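Local structure of glycosyl transferase family 8 (Streptococcus pneumoniae, 5GVV) at residues Phe88-Ile93 / Tyr104-Leu109; Asp352-Asp357 / Thr375-Leu380. The protein transfers galactose from UDP-galactose to the terminal glucose of the already glycosylated serine-rich repeat protein PsrP, the third step in its O-glycosylation. All coordinates share one frame; numbering follows the deposited sequence.

Contact 1 of 2, residues Phe88-Ile93 / Tyr104-Leu109; sequences FARYFI and YLDSDL. With MN (manganese (II) ion), chain C; UDP (uridine-5'-diphosphate), chain D.
Arg90 reaches from its 3-10 turn over Tyr104 to the carboxylate of Asp106. Its NH1 makes a salt bridge to Asp106 OD1 at 3.2 Å, with the guanidinium and carboxylate planes 77° apart. The hydroxyl of Tyr104 lies against one guanidinium face, over its centre, Tyr104 OH to Arg90 CZ 3.3 Å. Arg90 CB sits over the Tyr104 ring in a CH-pi contact, and Ile93 CD1 packs on Tyr104 CB. The arginine chain's bend at chi3 (98°) turns the guanidinium over the phenol oxygen.

Tyr104 OH donates to Asp106 OD1 at 2.7 Å, so OD1 takes both phenol and arginine. Asp106 OD2 binds manganese at 2.1 Å. A water joins that OD2 to Arg90 NH1. Asp108 binds the metal through both carboxylate oxygens, His227 also binds it, and UDP O1A and O3B bring in the two phosphates. Ser107 holds the UDP ribose, N to UDP O3' at 3.0 Å and OG to O2'. Farther out, Asp177 forms a salt bridge with Arg90 NE.

Asp106 and Asp108 form the DxD motif of a GT-A glycosyltransferase. One Asp106 oxygen serves the metal; the other is held by Tyr104 and Arg90, second-shell to the metal, which probably fixes the carboxylate's rotation.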
# COMPACT_ATOMS: atom_id res chain seq x y z
N PHE A 88 14.45 13.76 -6.01
CA PHE A 88 15.36 14.31 -7.01
C PHE A 88 15.29 13.59 -8.36
O PHE A 88 15.97 13.97 -9.31
CB PHE A 88 16.79 14.26 -6.48
CG PHE A 88 17.01 15.06 -5.23
CD1 PHE A 88 17.36 16.40 -5.31
CD2 PHE A 88 16.88 14.47 -3.98
CE1 PHE A 88 17.57 17.15 -4.16
CE2 PHE A 88 17.09 15.21 -2.82
CZ PHE A 88 17.43 16.56 -2.91
N ALA A 89 14.48 12.54 -8.44
CA ALA A 89 14.48 11.66 -9.60
C ALA A 89 13.96 12.32 -10.87
O ALA A 89 14.24 11.86 -11.98
CB ALA A 89 13.70 10.39 -9.30
N ARG A 90 13.21 13.41 -10.72
CA ARG A 90 12.63 14.10 -11.87
C ARG A 90 13.71 14.73 -12.77
O ARG A 90 13.43 15.09 -13.91
CB ARG A 90 11.60 15.15 -11.41
CG ARG A 90 12.14 16.23 -10.47
CD ARG A 90 11.01 17.05 -9.84
NE ARG A 90 10.68 16.58 -8.49
CZ ARG A 90 9.67 17.03 -7.77
NH1 ARG A 90 9.44 16.55 -6.55
NH2 ARG A 90 8.87 17.97 -8.26
N TYR A 91 14.93 14.83 -12.25
CA TYR A 91 16.06 15.31 -13.03
C TYR A 91 16.31 14.41 -14.26
O TYR A 91 16.68 14.90 -15.33
CB TYR A 91 17.34 15.35 -12.18
CG TYR A 91 17.35 16.36 -11.04
CD1 TYR A 91 16.33 17.29 -10.90
CD2 TYR A 91 18.39 16.37 -10.12
CE1 TYR A 91 16.35 18.21 -9.87
CE2 TYR A 91 18.41 17.29 -9.08
CZ TYR A 91 17.38 18.21 -8.96
OH TYR A 91 17.40 19.12 -7.93
N PHE A 92 16.08 13.11 -14.09
CA PHE A 92 16.44 12.12 -15.12
C PHE A 92 15.34 11.89 -16.15
O PHE A 92 15.41 10.95 -16.94
CB PHE A 92 16.82 10.79 -14.47
CG PHE A 92 17.97 10.88 -13.51
CD1 PHE A 92 19.28 10.82 -13.97
CD2 PHE A 92 17.74 11.04 -12.15
CE1 PHE A 92 20.35 10.90 -13.09
CE2 PHE A 92 18.80 11.12 -11.26
CZ PHE A 92 20.11 11.05 -11.73
N ILE A 93 14.31 12.73 -16.14
CA ILE A 93 13.20 12.61 -17.08
C ILE A 93 13.62 12.47 -18.56
O ILE A 93 13.19 11.53 -19.23
CB ILE A 93 12.15 13.74 -16.89
CG1 ILE A 93 11.30 13.46 -15.65
CG2 ILE A 93 11.24 13.85 -18.11
CD1 ILE A 93 10.40 14.62 -15.24
N TYR A 104 5.04 16.10 -16.00
CA TYR A 104 5.47 15.49 -14.74
C TYR A 104 4.45 15.76 -13.63
O TYR A 104 3.93 16.87 -13.51
CB TYR A 104 6.86 15.96 -14.30
CG TYR A 104 7.13 15.59 -12.86
CD1 TYR A 104 7.54 14.31 -12.51
CD2 TYR A 104 6.91 16.51 -11.83
CE1 TYR A 104 7.76 13.96 -11.19
CE2 TYR A 104 7.12 16.16 -10.50
CZ TYR A 104 7.55 14.89 -10.19
OH TYR A 104 7.76 14.54 -8.87
N LEU A 105 4.19 14.76 -12.80
CA LEU A 105 3.32 14.96 -11.64
C LEU A 105 3.92 14.37 -10.37
O LEU A 105 4.44 13.25 -10.38
CB LEU A 105 1.94 14.33 -11.88
CG LEU A 105 1.09 14.83 -13.05
CD1 LEU A 105 -0.13 13.94 -13.24
CD2 LEU A 105 0.67 16.27 -12.85
N ASP A 106 3.84 15.13 -9.28
CA ASP A 106 4.11 14.57 -7.95
C ASP A 106 3.08 13.47 -7.69
O ASP A 106 2.10 13.35 -8.43
CB ASP A 106 3.96 15.66 -6.89
CG ASP A 106 5.29 16.29 -6.48
OD1 ASP A 106 6.30 16.09 -7.18
OD2 ASP A 106 5.31 17.00 -5.45
N SER A 107 3.27 12.67 -6.65
CA SER A 107 2.33 11.60 -6.36
C SER A 107 1.53 11.85 -5.09
O SER A 107 0.72 11.01 -4.69
CB SER A 107 3.06 10.27 -6.26
OG SER A 107 4.10 10.37 -5.31
N ASP A 108 1.77 13.00 -4.45
CA ASP A 108 0.94 13.43 -3.33
C ASP A 108 -0.14 14.36 -3.88
O ASP A 108 -0.42 15.42 -3.32
CB ASP A 108 1.79 14.17 -2.29
CG ASP A 108 2.49 15.38 -2.86
OD1 ASP A 108 2.76 15.41 -4.08
OD2 ASP A 108 2.81 16.31 -2.08
N LEU A 109 -0.74 13.95 -4.99
CA LEU A 109 -1.77 14.77 -5.61
C LEU A 109 -2.90 13.94 -6.21
O LEU A 109 -2.79 12.71 -6.35
CB LEU A 109 -1.17 15.71 -6.67
CG LEU A 109 -0.39 15.16 -7.85
CD1 LEU A 109 -1.30 14.59 -8.91
CD2 LEU A 109 0.49 16.26 -8.45
MN MN C . 4.10 16.99 -3.77
N1 UDP D . 8.54 10.77 -2.82
C2 UDP D . 8.63 9.40 -2.75
N3 UDP D . 8.71 8.75 -1.53
C4 UDP D . 8.70 9.49 -0.37
C5 UDP D . 8.60 10.87 -0.43
C6 UDP D . 8.64 11.51 -1.67
O2 UDP D . 8.64 8.74 -3.79
O4 UDP D . 8.77 8.91 0.72
C1' UDP D . 8.45 11.43 -4.14
C2' UDP D . 6.99 11.58 -4.54
O2' UDP D . 6.84 11.45 -5.93
C3' UDP D . 6.66 13.00 -4.14
C4' UDP D . 7.99 13.70 -4.37
O4' UDP D . 8.99 12.73 -4.09
O3' UDP D . 5.63 13.52 -4.95
C5' UDP D . 8.17 14.93 -3.48
O5' UDP D . 7.57 14.68 -2.23
PA UDP D . 6.40 15.65 -1.72
O1A UDP D . 5.32 15.58 -2.72
O2A UDP D . 5.93 15.25 -0.37
O3A UDP D . 7.06 17.13 -1.67
PB UDP D . 6.19 18.49 -1.70
O1B UDP D . 7.06 19.65 -1.98
O2B UDP D . 5.57 18.67 -0.37
O3B UDP D . 5.13 18.39 -2.74
O HOH W 1 10.84 13.69 -8.52
O HOH W 2 7.70 18.62 -5.64

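Contact 2 of 2, residues Asp352-Asp357 / Thr375-Leu380; sequences DRKLED and TCSENL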
# COMPACT_ATOMS: atom_id res chain seq x y z
N ASP A 352 31.81 -16.71 -15.65
CA ASP A 352 32.83 -17.22 -14.74
C ASP A 352 32.78 -18.74 -14.61
O ASP A 352 32.09 -19.42 -15.37
CB ASP A 352 32.76 -16.55 -13.37
CG ASP A 352 34.14 -16.30 -12.79
OD1 ASP A 352 34.75 -17.25 -12.24
OD2 ASP A 352 34.63 -15.15 -12.90
N ARG A 353 33.54 -19.28 -13.65
CA ARG A 353 33.65 -20.72 -13.48
C ARG A 353 32.30 -21.38 -13.26
O ARG A 353 31.48 -20.90 -12.48
CB ARG A 353 34.62 -21.08 -12.35
CG ARG A 353 36.06 -21.22 -12.81
CD ARG A 353 36.95 -21.75 -11.69
NE ARG A 353 36.97 -20.83 -10.56
CZ ARG A 353 37.79 -19.78 -10.47
NH1 ARG A 353 38.66 -19.52 -11.44
NH2 ARG A 353 37.73 -19.00 -9.40
N LYS A 354 32.09 -22.49 -13.95
CA LYS A 354 30.79 -23.14 -13.97
C LYS A 354 30.46 -23.85 -12.67
O LYS A 354 31.33 -24.43 -12.02
CB LYS A 354 30.71 -24.12 -15.14
CG LYS A 354 30.97 -23.48 -16.49
CD LYS A 354 29.95 -22.40 -16.80
CE LYS A 354 30.16 -21.85 -18.20
NZ LYS A 354 29.14 -20.83 -18.58
N LEU A 355 29.18 -23.79 -12.29
CA LEU A 355 28.69 -24.51 -11.13
C LEU A 355 28.07 -25.82 -11.61
O LEU A 355 26.95 -25.83 -12.12
CB LEU A 355 27.69 -23.64 -10.37
CG LEU A 355 28.36 -22.36 -9.87
CD1 LEU A 355 27.35 -21.27 -9.57
CD2 LEU A 355 29.22 -22.66 -8.66
N GLU A 356 28.83 -26.90 -11.46
CA GLU A 356 28.50 -28.19 -12.07
C GLU A 356 27.09 -28.70 -11.80
O GLU A 356 26.40 -29.09 -12.74
CB GLU A 356 29.55 -29.24 -11.68
CG GLU A 356 30.62 -29.49 -12.75
CD GLU A 356 31.46 -28.26 -13.05
OE1 GLU A 356 31.46 -27.30 -12.25
OE2 GLU A 356 32.14 -28.26 -14.10
N ASP A 357 26.66 -28.70 -10.54
CA ASP A 357 25.36 -29.28 -10.18
C ASP A 357 24.17 -28.77 -11.01
O ASP A 357 23.16 -29.47 -11.13
CB ASP A 357 25.07 -29.11 -8.68
CG ASP A 357 25.40 -30.37 -7.88
OD1 ASP A 357 25.69 -31.41 -8.51
OD2 ASP A 357 25.35 -30.31 -6.64
N THR A 375 30.60 -18.92 -24.00
CA THR A 375 30.05 -19.24 -22.68
C THR A 375 29.93 -20.75 -22.43
O THR A 375 29.58 -21.16 -21.32
CB THR A 375 28.68 -18.58 -22.44
OG1 THR A 375 27.72 -19.07 -23.39
CG2 THR A 375 28.77 -17.06 -22.54
N CYS A 376 30.20 -21.56 -23.45
CA CYS A 376 30.16 -23.00 -23.26
C CYS A 376 31.31 -23.43 -22.35
O CYS A 376 32.40 -22.84 -22.39
CB CYS A 376 30.22 -23.74 -24.60
SG CYS A 376 31.47 -23.14 -25.73
N SER A 377 31.05 -24.42 -21.50
CA SER A 377 32.03 -24.86 -20.51
C SER A 377 33.29 -25.42 -21.15
O SER A 377 33.24 -26.04 -22.21
CB SER A 377 31.40 -25.91 -19.59
OG SER A 377 32.39 -26.54 -18.79
N GLU A 378 34.43 -25.19 -20.49
CA GLU A 378 35.70 -25.72 -20.96
C GLU A 378 35.79 -27.22 -20.66
O GLU A 378 36.54 -27.95 -21.30
CB GLU A 378 36.87 -25.00 -20.28
CG GLU A 378 36.83 -23.47 -20.39
CD GLU A 378 38.10 -22.82 -19.86
OE1 GLU A 378 38.37 -21.65 -20.22
OE2 GLU A 378 38.83 -23.47 -19.08
N ASN A 379 35.01 -27.66 -19.68
CA ASN A 379 35.06 -29.05 -19.23
C ASN A 379 33.94 -29.91 -19.82
O ASN A 379 33.73 -31.05 -19.41
CB ASN A 379 35.05 -29.09 -17.70
CG ASN A 379 36.03 -28.10 -17.08
OD1 ASN A 379 37.06 -27.78 -17.67
ND2 ASN A 379 35.69 -27.59 -15.90
N LEU A 380 33.23 -29.35 -20.80
CA LEU A 380 32.15 -30.05 -21.48
C LEU A 380 32.50 -30.21 -22.95
O LEU A 380 33.23 -29.38 -23.50
CB LEU A 380 30.85 -29.25 -21.35
CG LEU A 380 29.79 -29.68 -20.32
CD1 LEU A 380 30.40 -29.93 -18.96
CD2 LEU A 380 28.67 -28.64 -20.22
O HOH W 3 32.05 -28.49 -16.58
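Lys354 lies alongside Ser377 and ends at the backbone of Thr375. Its NZ donates to Thr375 O at 2.8 Å. The ammonium approaches in the carbonyl plane, with a C=O...N angle of 153°. The chain is bent at chi2 (-61°) and extended beyond it. The bend lies at the level of Ser377, where Lys354 CG meets Ser377 CB at 4.0 Å. The straight outer part then carries NZ on to Thr375. The same NZ forms a salt bridge with Asp348 and a hydrogen bond with Asn350 O, so the ammonium is gripped by three partners.

On the other flank, Glu356 and Asn379 cross at about a right angle, with carboxylate and amide planes 26° apart. Glu356 OE2 stays 4.0 Å from Asn379 ND2, too far for a direct bond. A water donates to Glu356 OE2 and is also hydrogen-bonded to Ser377 OG at 3.0 Å. Ser377 OG accepts from Asn379 N as well, at 3.0 Å. Tyr359, on helix 356-364, touches both Lys354 and Ser377.

The Ser377 to Asn379 bond makes an ST turn. It lies in the loop that follows strand 369-372. Here that loop meets the one entering helix 356-364, at the C-terminal ends of the neighbouring parallel strands 345-348 and 369-372. With the helix, these strands form a beta-alpha-beta crossover in the six-stranded parallel sheet.

Strand 6-11 opens the GT-A fold, and strand 101-105 later takes its place beside it in the mixed sheet. Contact 1 closes a short loop there, bringing the end of strand 101-105 back to residues 88-93, with ten residues between. The chain then completes the nucleotide site and passes on to a second, all-parallel sheet that begins with strand 278-283. Contact 2 closes a loop of 17 residues holding most of helix 356-364 and strand 369-372. It joins the connections on either side of that helix and strand. The contacts follow in series, neither nested nor crossed. The centres of contacts 1 and 2 are about 45 Å apart. Contact 2 lies away from the UDP site.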